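Local coordinates for protein alpha,alpha-trehalose-phosphate synthase (UDP-forming) (Burkholderia multivorans, PDB 5UOF) that belongs to glycosyltransferase family 20 and adopts the GT-B fold, in which two Rossmann-like domains face each other across a cleft, at residues 10-15 / 456-461; 35-40 / 45-50; 376-381 / 393-398; 407-412 / 424-429. All coordinates share one frame; numbering follows the deposited sequence.

Interaction 1: residues 10-15 / 456-461; sequences SRLIVV and TFVADL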
loop_
_atom_site.group_PDB
_atom_site.type_symbol
_atom_site.label_atom_id
_atom_site.label_comp_id
_atom_site.label_asym_id
_atom_site.label_seq_id
_atom_site.Cartn_x
_atom_site.Cartn_y
_atom_site.Cartn_z
ATOM N N SER A 10 -25.187 -12.599 30.843
ATOM C CA SER A 10 -24.647 -11.259 30.982
ATOM C C SER A 10 -25.179 -10.343 29.886
ATOM O O SER A 10 -25.483 -10.777 28.770
ATOM C CB SER A 10 -23.123 -11.305 30.933
ATOM O OG SER A 10 -22.623 -12.203 31.909
ATOM N N ARG A 11 -25.282 -9.057 30.210
ATOM C CA ARG A 11 -25.673 -8.079 29.204
ATOM C C ARG A 11 -24.597 -7.963 28.139
ATOM O O ARG A 11 -23.401 -7.965 28.441
ATOM C CB ARG A 11 -25.903 -6.707 29.832
ATOM C CG ARG A 11 -27.004 -6.689 30.882
ATOM C CD ARG A 11 -27.301 -5.267 31.301
ATOM N NE ARG A 11 -26.100 -4.571 31.759
ATOM C CZ ARG A 11 -26.087 -3.311 32.180
ATOM N NH1 ARG A 11 -27.211 -2.606 32.195
ATOM N NH2 ARG A 11 -24.943 -2.751 32.573
ATOM N N LEU A 12 -25.036 -7.877 26.886
ATOM C CA LEU A 12 -24.189 -7.408 25.802
ATOM C C LEU A 12 -24.269 -5.889 25.754
ATOM O O LEU A 12 -25.365 -5.321 25.734
ATOM C CB LEU A 12 -24.633 -8.006 24.469
ATOM C CG LEU A 12 -23.790 -7.583 23.261
ATOM C CD1 LEU A 12 -22.359 -8.084 23.404
ATOM C CD2 LEU A 12 -24.439 -8.077 21.961
ATOM N N ILE A 13 -23.111 -5.240 25.756
ATOM C CA ILE A 13 -23.005 -3.796 25.619
ATOM C C ILE A 13 -22.418 -3.540 24.240
ATOM O O ILE A 13 -21.237 -3.811 24.007
ATOM C CB ILE A 13 -22.123 -3.179 26.719
ATOM C CG1 ILE A 13 -22.513 -3.730 28.103
ATOM C CG2 ILE A 13 -22.153 -1.639 26.665
ATOM C CD1 ILE A 13 -23.917 -3.396 28.573
ATOM N N VAL A 14 -23.236 -3.050 23.319
ATOM C CA VAL A 14 -22.764 -2.667 21.993
ATOM C C VAL A 14 -22.343 -1.206 22.032
ATOM O O VAL A 14 -23.094 -0.346 22.509
ATOM C CB VAL A 14 -23.856 -2.901 20.935
ATOM C CG1 VAL A 14 -23.494 -2.190 19.637
ATOM C CG2 VAL A 14 -24.057 -4.396 20.689
ATOM N N VAL A 15 -21.141 -0.922 21.535
ATOM C CA VAL A 15 -20.617 0.436 21.440
ATOM C C VAL A 15 -20.329 0.707 19.965
ATOM O O VAL A 15 -19.518 0.001 19.347
ATOM C CB VAL A 15 -19.350 0.614 22.291
ATOM C CG1 VAL A 15 -18.775 2.015 22.129
ATOM C CG2 VAL A 15 -19.643 0.323 23.761
ATOM N N THR A 456 -21.112 -16.210 16.581
ATOM C CA THR A 456 -19.748 -16.654 16.856
ATOM C C THR A 456 -18.967 -15.594 17.625
ATOM O O THR A 456 -18.170 -15.922 18.510
ATOM C CB THR A 456 -19.035 -17.024 15.554
ATOM O OG1 THR A 456 -19.030 -15.900 14.675
ATOM C CG2 THR A 456 -19.763 -18.178 14.867
ATOM N N PHE A 457 -19.191 -14.312 17.314
ATOM C CA PHE A 457 -18.469 -13.281 18.052
ATOM C C PHE A 457 -18.935 -13.241 19.502
ATOM O O PHE A 457 -18.115 -13.222 20.427
ATOM C CB PHE A 457 -18.629 -11.909 17.393
ATOM C CG PHE A 457 -17.607 -10.905 17.862
ATOM C CD1 PHE A 457 -17.742 -10.268 19.086
ATOM C CD2 PHE A 457 -16.495 -10.619 17.088
ATOM C CE1 PHE A 457 -16.790 -9.357 19.529
ATOM C CE2 PHE A 457 -15.540 -9.710 17.515
ATOM C CZ PHE A 457 -15.684 -9.074 18.746
ATOM N N VAL A 458 -20.251 -13.273 19.723
ATOM C CA VAL A 458 -20.763 -13.260 21.094
ATOM C C VAL A 458 -20.290 -14.497 21.853
ATOM O O VAL A 458 -19.942 -14.419 23.038
ATOM C CB VAL A 458 -22.298 -13.137 21.090
ATOM C CG1 VAL A 458 -22.860 -13.385 22.497
ATOM C CG2 VAL A 458 -22.711 -11.761 20.581
ATOM N N ALA A 459 -20.246 -15.652 21.180
ATOM C CA ALA A 459 -19.757 -16.868 21.826
ATOM C C ALA A 459 -18.298 -16.734 22.237
ATOM O O ALA A 459 -17.892 -17.241 23.289
ATOM C CB ALA A 459 -19.933 -18.072 20.903
ATOM N N ASP A 460 -17.485 -16.062 21.420
ATOM C CA ASP A 460 -16.088 -15.882 21.798
ATOM C C ASP A 460 -15.955 -14.940 22.990
ATOM O O ASP A 460 -15.093 -15.150 23.847
ATOM C CB ASP A 460 -15.272 -15.392 20.602
ATOM C CG ASP A 460 -15.029 -16.496 19.571
ATOM O OD1 ASP A 460 -15.330 -17.671 19.880
ATOM O OD2 ASP A 460 -14.546 -16.199 18.455
ATOM N N LEU A 461 -16.804 -13.910 23.076
ATOM C CA LEU A 461 -16.823 -13.080 24.281
ATOM C C LEU A 461 -17.212 -13.901 25.501
ATOM O O LEU A 461 -16.611 -13.767 26.575
ATOM C CB LEU A 461 -17.791 -11.912 24.104
ATOM C CG LEU A 461 -17.326 -10.750 23.235
ATOM C CD1 LEU A 461 -18.467 -9.788 23.010
ATOM C CD2 LEU A 461 -16.142 -10.047 23.896
#

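Interaction 2: residues 35-40 / 45-50; sequences GVMDAL and GVWFGW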
loop_
_atom_site.group_PDB
_atom_site.type_symbol
_atom_site.label_atom_id
_atom_site.label_comp_id
_atom_site.label_asym_id
_atom_site.label_seq_id
_atom_site.Cartn_x
_atom_site.Cartn_y
_atom_site.Cartn_z
ATOM N N GLY A 35 -27.735 -6.605 12.628
ATOM C CA GLY A 35 -26.682 -7.513 13.048
ATOM C C GLY A 35 -26.663 -7.808 14.537
ATOM O O GLY A 35 -26.342 -8.927 14.941
ATOM N N VAL A 36 -27.012 -6.835 15.374
ATOM C CA VAL A 36 -26.830 -6.997 16.817
ATOM C C VAL A 36 -28.122 -7.049 17.610
ATOM O O VAL A 36 -28.066 -7.334 18.817
ATOM C CB VAL A 36 -25.931 -5.889 17.399
ATOM C CG1 VAL A 36 -24.555 -5.889 16.717
ATOM C CG2 VAL A 36 -26.627 -4.541 17.292
ATOM N N MET A 37 -29.275 -6.757 17.010
ATOM C CA MET A 37 -30.453 -6.540 17.851
ATOM C C MET A 37 -30.885 -7.823 18.552
ATOM O O MET A 37 -31.268 -7.791 19.731
ATOM C CB MET A 37 -31.597 -5.950 17.033
ATOM C CG MET A 37 -32.786 -5.501 17.877
ATOM S SD MET A 37 -32.343 -4.324 19.177
ATOM C CE MET A 37 -31.767 -2.921 18.224
ATOM N N ASP A 38 -30.817 -8.965 17.855
ATOM C CA ASP A 38 -31.206 -10.230 18.476
ATOM C C ASP A 38 -30.381 -10.513 19.726
ATOM O O ASP A 38 -30.904 -11.037 20.718
ATOM C CB ASP A 38 -31.065 -11.379 17.481
ATOM C CG ASP A 38 -32.268 -11.517 16.565
ATOM O OD1 ASP A 38 -33.202 -10.692 16.673
ATOM O OD2 ASP A 38 -32.282 -12.456 15.740
ATOM N N ALA A 39 -29.083 -10.183 19.693
ATOM C CA ALA A 39 -28.231 -10.396 20.857
ATOM C C ALA A 39 -28.540 -9.395 21.962
ATOM O O ALA A 39 -28.532 -9.746 23.150
ATOM C CB ALA A 39 -26.760 -10.312 20.450
ATOM N N LEU A 40 -28.803 -8.137 21.604
ATOM C CA LEU A 40 -29.197 -7.166 22.627
ATOM C C LEU A 40 -30.515 -7.559 23.279
ATOM O O LEU A 40 -30.660 -7.488 24.507
ATOM C CB LEU A 40 -29.296 -5.763 22.031
ATOM C CG LEU A 40 -27.969 -5.110 21.627
ATOM C CD1 LEU A 40 -28.235 -3.865 20.804
ATOM C CD2 LEU A 40 -27.135 -4.771 22.863
ATOM N N GLY A 45 -29.523 -6.143 26.903
ATOM C CA GLY A 45 -28.299 -5.372 26.875
ATOM C C GLY A 45 -28.509 -3.884 26.670
ATOM O O GLY A 45 -29.612 -3.347 26.782
ATOM N N VAL A 46 -27.398 -3.208 26.373
ATOM C CA VAL A 46 -27.346 -1.763 26.205
ATOM C C VAL A 46 -26.613 -1.465 24.902
ATOM O O VAL A 46 -25.573 -2.069 24.619
ATOM C CB VAL A 46 -26.635 -1.077 27.391
ATOM C CG1 VAL A 46 -26.682 0.441 27.256
ATOM C CG2 VAL A 46 -27.249 -1.523 28.717
ATOM N N TRP A 47 -27.164 -0.555 24.106
ATOM C CA TRP A 47 -26.488 0.008 22.944
ATOM C C TRP A 47 -26.107 1.435 23.307
ATOM O O TRP A 47 -26.983 2.252 23.619
ATOM C CB TRP A 47 -27.387 -0.031 21.707
ATOM C CG TRP A 47 -26.692 0.218 20.385
ATOM C CD1 TRP A 47 -25.443 0.725 20.181
ATOM C CD2 TRP A 47 -27.240 -0.040 19.090
ATOM N NE1 TRP A 47 -25.180 0.798 18.828
ATOM C CE2 TRP A 47 -26.270 0.330 18.142
ATOM C CE3 TRP A 47 -28.464 -0.556 18.643
ATOM C CZ2 TRP A 47 -26.484 0.203 16.771
ATOM C CZ3 TRP A 47 -28.674 -0.684 17.283
ATOM C CH2 TRP A 47 -27.688 -0.301 16.362
ATOM N N PHE A 48 -24.807 1.706 23.317
ATOM C CA PHE A 48 -24.246 2.982 23.721
ATOM C C PHE A 48 -23.619 3.666 22.518
ATOM O O PHE A 48 -22.924 3.024 21.728
ATOM C CB PHE A 48 -23.202 2.775 24.831
ATOM C CG PHE A 48 -22.403 4.003 25.159
ATOM C CD1 PHE A 48 -22.868 4.920 26.100
ATOM C CD2 PHE A 48 -21.171 4.222 24.568
ATOM C CE1 PHE A 48 -22.122 6.044 26.410
ATOM C CE2 PHE A 48 -20.421 5.344 24.879
ATOM C CZ PHE A 48 -20.899 6.256 25.798
ATOM N N GLY A 49 -23.870 4.964 22.382
ATOM C CA GLY A 49 -23.262 5.723 21.308
ATOM C C GLY A 49 -23.944 7.067 21.122
ATOM O O GLY A 49 -24.749 7.503 21.949
ATOM N N TRP A 50 -23.608 7.701 19.999
ATOM C CA TRP A 50 -24.120 9.021 19.649
ATOM C C TRP A 50 -25.605 8.971 19.314
ATOM O O TRP A 50 -26.084 8.021 18.686
ATOM C CB TRP A 50 -23.348 9.550 18.442
ATOM C CG TRP A 50 -23.654 10.956 18.040
ATOM C CD1 TRP A 50 -23.980 11.993 18.859
ATOM C CD2 TRP A 50 -23.631 11.483 16.708
ATOM N NE1 TRP A 50 -24.168 13.139 18.118
ATOM C CE2 TRP A 50 -23.955 12.851 16.795
ATOM C CE3 TRP A 50 -23.369 10.927 15.448
ATOM C CZ2 TRP A 50 -24.029 13.676 15.670
ATOM C CZ3 TRP A 50 -23.441 11.747 14.330
ATOM C CH2 TRP A 50 -23.773 13.105 14.450
#

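Interaction 3: residues 376-381 / 393-398; sequences LVAKEY and LVLSEF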
loop_
_atom_site.group_PDB
_atom_site.type_symbol
_atom_site.label_atom_id
_atom_site.label_comp_id
_atom_site.label_asym_id
_atom_site.label_seq_id
_atom_site.Cartn_x
_atom_site.Cartn_y
_atom_site.Cartn_z
ATOM N N LEU A 376 -21.186 -5.528 1.190
ATOM C CA LEU A 376 -22.463 -6.217 1.315
ATOM C C LEU A 376 -23.331 -6.078 0.071
ATOM O O LEU A 376 -24.206 -6.922 -0.154
ATOM C CB LEU A 376 -23.209 -5.705 2.553
ATOM C CG LEU A 376 -22.466 -5.966 3.875
ATOM C CD1 LEU A 376 -23.168 -5.280 5.037
ATOM C CD2 LEU A 376 -22.320 -7.463 4.146
ATOM N N VAL A 377 -23.103 -5.056 -0.757
ATOM C CA VAL A 377 -23.837 -4.979 -2.021
ATOM C C VAL A 377 -23.593 -6.230 -2.858
ATOM O O VAL A 377 -24.521 -6.761 -3.471
ATOM C CB VAL A 377 -23.477 -3.688 -2.786
ATOM C CG1 VAL A 377 -23.867 -3.794 -4.256
ATOM C CG2 VAL A 377 -24.170 -2.492 -2.136
ATOM N N ALA A 378 -22.353 -6.742 -2.878
ATOM C CA ALA A 378 -22.095 -7.971 -3.633
ATOM C C ALA A 378 -22.957 -9.129 -3.126
ATOM O O ALA A 378 -23.522 -9.887 -3.921
ATOM C CB ALA A 378 -20.610 -8.333 -3.568
ATOM N N LYS A 379 -23.092 -9.263 -1.802
ATOM C CA LYS A 379 -23.879 -10.360 -1.252
ATOM C C LYS A 379 -25.367 -10.129 -1.484
ATOM O O LYS A 379 -26.106 -11.072 -1.817
ATOM C CB LYS A 379 -23.566 -10.521 0.243
ATOM C CG LYS A 379 -22.073 -10.826 0.506
ATOM C CD LYS A 379 -21.808 -11.251 1.938
ATOM C CE LYS A 379 -20.356 -11.771 2.101
ATOM N NZ LYS A 379 -20.063 -12.253 3.498
ATOM N N GLU A 380 -25.818 -8.883 -1.310
ATOM C CA GLU A 380 -27.209 -8.524 -1.585
ATOM C C GLU A 380 -27.563 -8.760 -3.044
ATOM O O GLU A 380 -28.687 -9.186 -3.356
ATOM C CB GLU A 380 -27.458 -7.061 -1.234
ATOM C CG GLU A 380 -27.369 -6.777 0.254
ATOM C CD GLU A 380 -27.143 -5.306 0.570
ATOM O OE1 GLU A 380 -27.122 -4.483 -0.364
ATOM O OE2 GLU A 380 -26.999 -4.975 1.763
ATOM N N TYR A 381 -26.622 -8.476 -3.953
ATOM C CA TYR A 381 -26.881 -8.707 -5.368
ATOM C C TYR A 381 -27.195 -10.179 -5.627
ATOM O O TYR A 381 -28.209 -10.512 -6.253
ATOM C CB TYR A 381 -25.688 -8.245 -6.222
ATOM C CG TYR A 381 -26.041 -8.432 -7.671
ATOM C CD1 TYR A 381 -26.818 -7.492 -8.329
ATOM C CD2 TYR A 381 -25.685 -9.598 -8.346
ATOM C CE1 TYR A 381 -27.210 -7.688 -9.641
ATOM C CE2 TYR A 381 -26.055 -9.798 -9.672
ATOM C CZ TYR A 381 -26.831 -8.837 -10.308
ATOM O OH TYR A 381 -27.239 -9.035 -11.607
ATOM N N LEU A 393 -22.406 -11.904 -11.029
ATOM C CA LEU A 393 -21.683 -10.929 -10.222
ATOM C C LEU A 393 -20.267 -10.787 -10.756
ATOM O O LEU A 393 -19.530 -11.776 -10.831
ATOM C CB LEU A 393 -21.648 -11.353 -8.757
ATOM C CG LEU A 393 -20.789 -10.504 -7.809
ATOM C CD1 LEU A 393 -21.378 -9.112 -7.670
ATOM C CD2 LEU A 393 -20.705 -11.188 -6.460
ATOM N N VAL A 394 -19.890 -9.557 -11.101
ATOM C CA VAL A 394 -18.511 -9.208 -11.439
ATOM C C VAL A 394 -17.941 -8.507 -10.218
ATOM O O VAL A 394 -18.468 -7.470 -9.799
ATOM C CB VAL A 394 -18.444 -8.302 -12.675
ATOM C CG1 VAL A 394 -17.009 -7.879 -12.936
ATOM C CG2 VAL A 394 -18.995 -9.039 -13.904
ATOM N N LEU A 395 -16.885 -9.074 -9.636
ATOM C CA LEU A 395 -16.473 -8.716 -8.276
ATOM C C LEU A 395 -14.978 -8.458 -8.223
ATOM O O LEU A 395 -14.194 -9.258 -8.735
ATOM C CB LEU A 395 -16.833 -9.835 -7.288
ATOM C CG LEU A 395 -16.474 -9.612 -5.812
ATOM C CD1 LEU A 395 -17.182 -8.399 -5.273
ATOM C CD2 LEU A 395 -16.846 -10.835 -4.974
ATOM N N SER A 396 -14.585 -7.365 -7.561
ATOM C CA SER A 396 -13.171 -7.063 -7.360
ATOM C C SER A 396 -12.515 -8.067 -6.421
ATOM O O SER A 396 -13.053 -8.385 -5.355
ATOM C CB SER A 396 -13.018 -5.666 -6.759
ATOM O OG SER A 396 -11.692 -5.463 -6.281
ATOM N N GLU A 397 -11.319 -8.526 -6.795
ATOM C CA GLU A 397 -10.550 -9.411 -5.932
ATOM C C GLU A 397 -10.071 -8.728 -4.659
ATOM O O GLU A 397 -9.550 -9.415 -3.779
ATOM C CB GLU A 397 -9.337 -9.963 -6.677
ATOM C CG GLU A 397 -8.360 -8.911 -7.121
ATOM C CD GLU A 397 -7.123 -9.544 -7.723
ATOM O OE1 GLU A 397 -6.196 -9.894 -6.963
ATOM O OE2 GLU A 397 -7.103 -9.722 -8.955
ATOM N N PHE A 398 -10.186 -7.406 -4.566
ATOM C CA PHE A 398 -9.788 -6.679 -3.363
ATOM C C PHE A 398 -10.959 -6.372 -2.447
ATOM O O PHE A 398 -10.792 -5.609 -1.478
ATOM C CB PHE A 398 -9.089 -5.382 -3.733
ATOM C CG PHE A 398 -7.874 -5.574 -4.609
ATOM C CD1 PHE A 398 -6.731 -6.168 -4.107
ATOM C CD2 PHE A 398 -7.889 -5.151 -5.929
ATOM C CE1 PHE A 398 -5.606 -6.331 -4.911
ATOM C CE2 PHE A 398 -6.776 -5.317 -6.738
ATOM C CZ PHE A 398 -5.641 -5.903 -6.231
#

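Interaction 4: residues 407-412 / 424-429; sequences GALLVN and ERALSM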
loop_
_atom_site.group_PDB
_atom_site.type_symbol
_atom_site.label_atom_id
_atom_site.label_comp_id
_atom_site.label_asym_id
_atom_site.label_seq_id
_atom_site.Cartn_x
_atom_site.Cartn_y
_atom_site.Cartn_z
ATOM N N GLY A 407 -18.166 -17.977 -6.989
ATOM C CA GLY A 407 -18.868 -18.030 -8.262
ATOM C C GLY A 407 -18.913 -16.712 -9.005
ATOM O O GLY A 407 -19.394 -16.661 -10.138
ATOM N N ALA A 408 -18.451 -15.627 -8.386
ATOM C CA ALA A 408 -18.334 -14.371 -9.111
ATOM C C ALA A 408 -17.267 -14.482 -10.189
ATOM O O ALA A 408 -16.358 -15.308 -10.106
ATOM C CB ALA A 408 -17.968 -13.223 -8.164
ATOM N N LEU A 409 -17.414 -13.657 -11.223
ATOM C CA LEU A 409 -16.305 -13.367 -12.128
ATOM C C LEU A 409 -15.421 -12.383 -11.384
ATOM O O LEU A 409 -15.768 -11.209 -11.248
ATOM C CB LEU A 409 -16.805 -12.795 -13.452
ATOM C CG LEU A 409 -17.545 -13.743 -14.405
ATOM C CD1 LEU A 409 -17.939 -13.006 -15.690
ATOM C CD2 LEU A 409 -16.678 -14.974 -14.757
ATOM N N LEU A 410 -14.286 -12.867 -10.876
ATOM C CA LEU A 410 -13.375 -12.032 -10.097
ATOM C C LEU A 410 -12.448 -11.264 -11.024
ATOM O O LEU A 410 -11.877 -11.841 -11.956
ATOM C CB LEU A 410 -12.548 -12.888 -9.143
ATOM C CG LEU A 410 -13.409 -13.635 -8.127
ATOM C CD1 LEU A 410 -12.621 -14.769 -7.485
ATOM C CD2 LEU A 410 -13.937 -12.654 -7.069
ATOM N N VAL A 411 -12.269 -9.969 -10.751
ATOM C CA VAL A 411 -11.433 -9.136 -11.608
ATOM C C VAL A 411 -10.529 -8.241 -10.768
ATOM O O VAL A 411 -10.787 -7.955 -9.594
ATOM C CB VAL A 411 -12.264 -8.265 -12.571
ATOM C CG1 VAL A 411 -13.083 -9.150 -13.498
ATOM C CG2 VAL A 411 -13.170 -7.324 -11.789
ATOM N N ASN A 412 -9.463 -7.794 -11.404
ATOM C CA ASN A 412 -8.594 -6.784 -10.834
ATOM C C ASN A 412 -9.025 -5.441 -11.404
ATOM O O ASN A 412 -8.857 -5.212 -12.610
ATOM C CB ASN A 412 -7.134 -7.087 -11.187
ATOM C CG ASN A 412 -6.151 -6.139 -10.509
ATOM O OD1 ASN A 412 -6.457 -4.975 -10.289
ATOM N ND2 ASN A 412 -4.952 -6.635 -10.201
ATOM N N GLU A 424 -18.487 -8.262 -20.661
ATOM C CA GLU A 424 -18.980 -8.899 -21.877
ATOM C C GLU A 424 -19.305 -10.367 -21.629
ATOM O O GLU A 424 -20.345 -10.867 -22.075
ATOM C CB GLU A 424 -17.951 -8.758 -22.998
ATOM C CG GLU A 424 -18.447 -9.319 -24.329
ATOM C CD GLU A 424 -17.411 -9.195 -25.435
ATOM O OE1 GLU A 424 -16.329 -8.620 -25.183
ATOM O OE2 GLU A 424 -17.683 -9.677 -26.556
ATOM N N ARG A 425 -18.434 -11.064 -20.895
ATOM C CA ARG A 425 -18.676 -12.466 -20.588
ATOM C C ARG A 425 -19.925 -12.626 -19.731
ATOM O O ARG A 425 -20.750 -13.517 -19.970
ATOM C CB ARG A 425 -17.470 -13.058 -19.869
ATOM C CG ARG A 425 -17.678 -14.499 -19.495
ATOM C CD ARG A 425 -16.413 -15.171 -19.018
ATOM N NE ARG A 425 -16.706 -16.527 -18.567
ATOM C CZ ARG A 425 -15.875 -17.269 -17.855
ATOM N NH1 ARG A 425 -14.671 -16.792 -17.512
ATOM N NH2 ARG A 425 -16.257 -18.486 -17.487
ATOM N N ALA A 426 -20.080 -11.757 -18.733
ATOM C CA ALA A 426 -21.257 -11.808 -17.867
ATOM C C ALA A 426 -22.548 -11.617 -18.662
ATOM O O ALA A 426 -23.543 -12.317 -18.430
ATOM C CB ALA A 426 -21.137 -10.740 -16.783
ATOM N N LEU A 427 -22.557 -10.658 -19.587
ATOM C CA LEU A 427 -23.781 -10.345 -20.313
ATOM C C LEU A 427 -24.207 -11.478 -21.237
ATOM O O LEU A 427 -25.401 -11.623 -21.516
ATOM C CB LEU A 427 -23.603 -9.054 -21.112
ATOM C CG LEU A 427 -23.588 -7.741 -20.320
ATOM C CD1 LEU A 427 -22.977 -6.608 -21.135
ATOM C CD2 LEU A 427 -25.006 -7.381 -19.806
ATOM N N SER A 428 -23.270 -12.279 -21.738
ATOM C CA SER A 428 -23.584 -13.357 -22.667
ATOM C C SER A 428 -23.533 -14.736 -22.023
ATOM O O SER A 428 -23.682 -15.737 -22.730
ATOM C CB SER A 428 -22.638 -13.297 -23.870
ATOM O OG SER A 428 -22.990 -12.229 -24.736
ATOM N N MET A 429 -23.341 -14.818 -20.706
ATOM C CA MET A 429 -23.091 -16.107 -20.071
ATOM C C MET A 429 -24.297 -17.034 -20.213
ATOM O O MET A 429 -25.431 -16.626 -19.910
ATOM C CB MET A 429 -22.741 -15.925 -18.590
ATOM C CG MET A 429 -22.216 -17.212 -17.970
ATOM S SD MET A 429 -21.745 -17.008 -16.254
ATOM C CE MET A 429 -20.227 -16.043 -16.408
#

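Interaction 1: residues 10-15 / 456-461
Leu12 turns its CG away from its own backbone N (chi1 -179°), which sends the forked end of the side chain out from strand 12-16 to Val458 and Leu461 on helix 450-472. Each prong finds a different partner: CD2 of Leu12 comes to CG2 of Val458 at 4.3 Å, and CD1 of Leu12 meets CD1 of Leu461, also 4.3 Å away. Leu461 uses a different first torsion, its CG lying beside its backbone N (chi1 -76°). Val458 and Leu461 are three residues apart, so they follow each other on one flank of the helix, and Leu12 spans the pair. Trp137 of the next strand, 135-139, touches both Leu12 and Val458, while the Phe457 ring stacks on that of Trp137. Ala39 of helix 32-43 also packs on Leu12. The helix near the C-terminus thus lies against the sheet of the N-terminal domain, as in other GT-B enzymes, where the chain crosses back at its end. With methyl meeting methyl, only 93 Å² buried and spacings slightly wide, the contact rests on shape and exclusion of water, without any directional bond between strand and helix.

Interaction 2: residues 35-40 / 45-50
Gly45, the first residue of its segment to meet the helix, gives its backbone N-H to Leu40 O in a nearly straight hydrogen bond (3.0 Å, N-H...O angle 172°). It ties the last turn of helix 32-43 to the start of the following strand, only five residues on. Val46 comes next. Its side chain points away from the helix, yet its carbonyl stays in the contact, with CD2 of Leu40 lying 3.6 Å from Val46 O; the backbone of Val46 pairs with Leu12 and Val14 of the adjacent strand. Trp47 then turns back to the helix and carries most of the packing. Three side chains gather about the six-membered part of its indole. Val36 CG2 lies over one face, 4.4 Å from CZ3 of Trp47. Met37 CE sits at the edge, 3.9 Å from that same CZ3 of Trp47. Leu40 CD1 approaches CE3 of Trp47 obliquely at 4.0 Å. Met37 gets there by folding at both chi2 and chi3, which curls its methyl toward the ring. On the pyrrole side, NE1 of Trp47 is hydrogen-bonded to Ser16 OG, which helps to fix how the indole is turned. Segment 35-40 and strand 46-48 run at 139° to each other. Together with strand 12-16, helix 32-43 and strand 46-48 make a beta-alpha-beta unit of the N-terminal Rossmann-like domain.

Interaction 3: residues 376-381 / 393-398
In the beta-alpha-beta unit formed by strand 364-367, helix 376-384 and strand 392-396, Ala378 is the helix residue that comes down between Leu393 and Leu395 of the strand. Its CB lies 3.8 Å from CD1 of Leu395 and 4.1 Å from CD2 of Leu393. Both leucines hold CG opposite their backbone N (chi1 173° at Leu393), and their methyls reach this one small residue from positions two apart along the strand. CD2 of Leu393 also touches the backbone, 4.0 Å from Ala378 O, while its other methyl, CD1, comes obliquely to the ring of Tyr381, 4.4 Å from CD2 of that tyrosine. Tyr381 also makes polar contacts: its OH is hydrogen-bonded to Ser362 OG and its backbone O to Gln385 NE2, and both Ser362 and Gln385 belong to the sodium site. Leu393 thus packs on Tyr381, a second-shell neighbour of the sodium ion, and Phe359 meets the Tyr381 ring edge-to-face. Segment 376-381 and strand 393-396 run almost antiparallel, at 163° with axes 9.6 Å apart, as expected where a helix returns the chain to a parallel sheet in the C-terminal Rossmann-like domain of a GT-B enzyme.

Interaction 4: residues 407-412 / 424-429
Arg425 NH2 is held in a salt bridge by Glu433 OE1, and the guanidinium so placed lays one face against Leu409. Strand 409-411, which carries Leu409, is an outermost strand of the parallel sheet in the C-terminal Rossmann-like domain, and helix 416-428 follows it in the chain and packs back on it. CD2 of Leu409 stands over the guanidinium plane, displaced toward its rim, 3.9 Å from NH1 of Arg425. The arginine extends from CG to NE (chi2 169°, chi3 175°), so that its alkyl part passes by the leucine before the charged end is reached; CG of Arg425 is 4.1 Å from CD1 of Leu409. Arg437 brings a like charge close to NH2 of Arg425, which the carboxylate of Glu433 probably offsets. Leu409 alone supplies the strand's side of the contact, burying 92 Å² of its surface against segment 424-429. CD1 of Leu409 rests on the helix backbone, 3.9 Å from N of Ala426, and is 4.1 Å from CB of that alanine. Ala426 and Met429, the latter just beyond the helix, also touch Val392 of the neighbouring strand, and Ala426 touches Val364 of the strand after that. Arg425 is exposed, whereas the other three touching residues are buried. Met429 closes the group: its chain bends at chi3 and meets Leu409 tip to tip, with CE of Met429 3.9 Å from CD1 of Leu409.

In the fold
The four contacts form two pairs, one in each Rossmann-like domain. Interactions 1 and 2 have centres about 10 Å apart and share a sheet: Val14 N lies 2.8 Å from Val46 O. Interactions 3 and 4, about 11 Å between centres, are joined likewise, with Leu393 O 2.9 Å from Leu409 N. Interactions 2 and 3 are about 27 Å apart between centres, about 9 Å between nearest atoms. The sodium ion, held by Arg360, Ser362 and Gln385, lies about 5 Å from the Tyr381 side chain in interaction 3 and about 11 Å from that of Ala426 in interaction 4. Interaction 1 encloses the others along the chain, since helix 450-472 returns to the N-terminal domain.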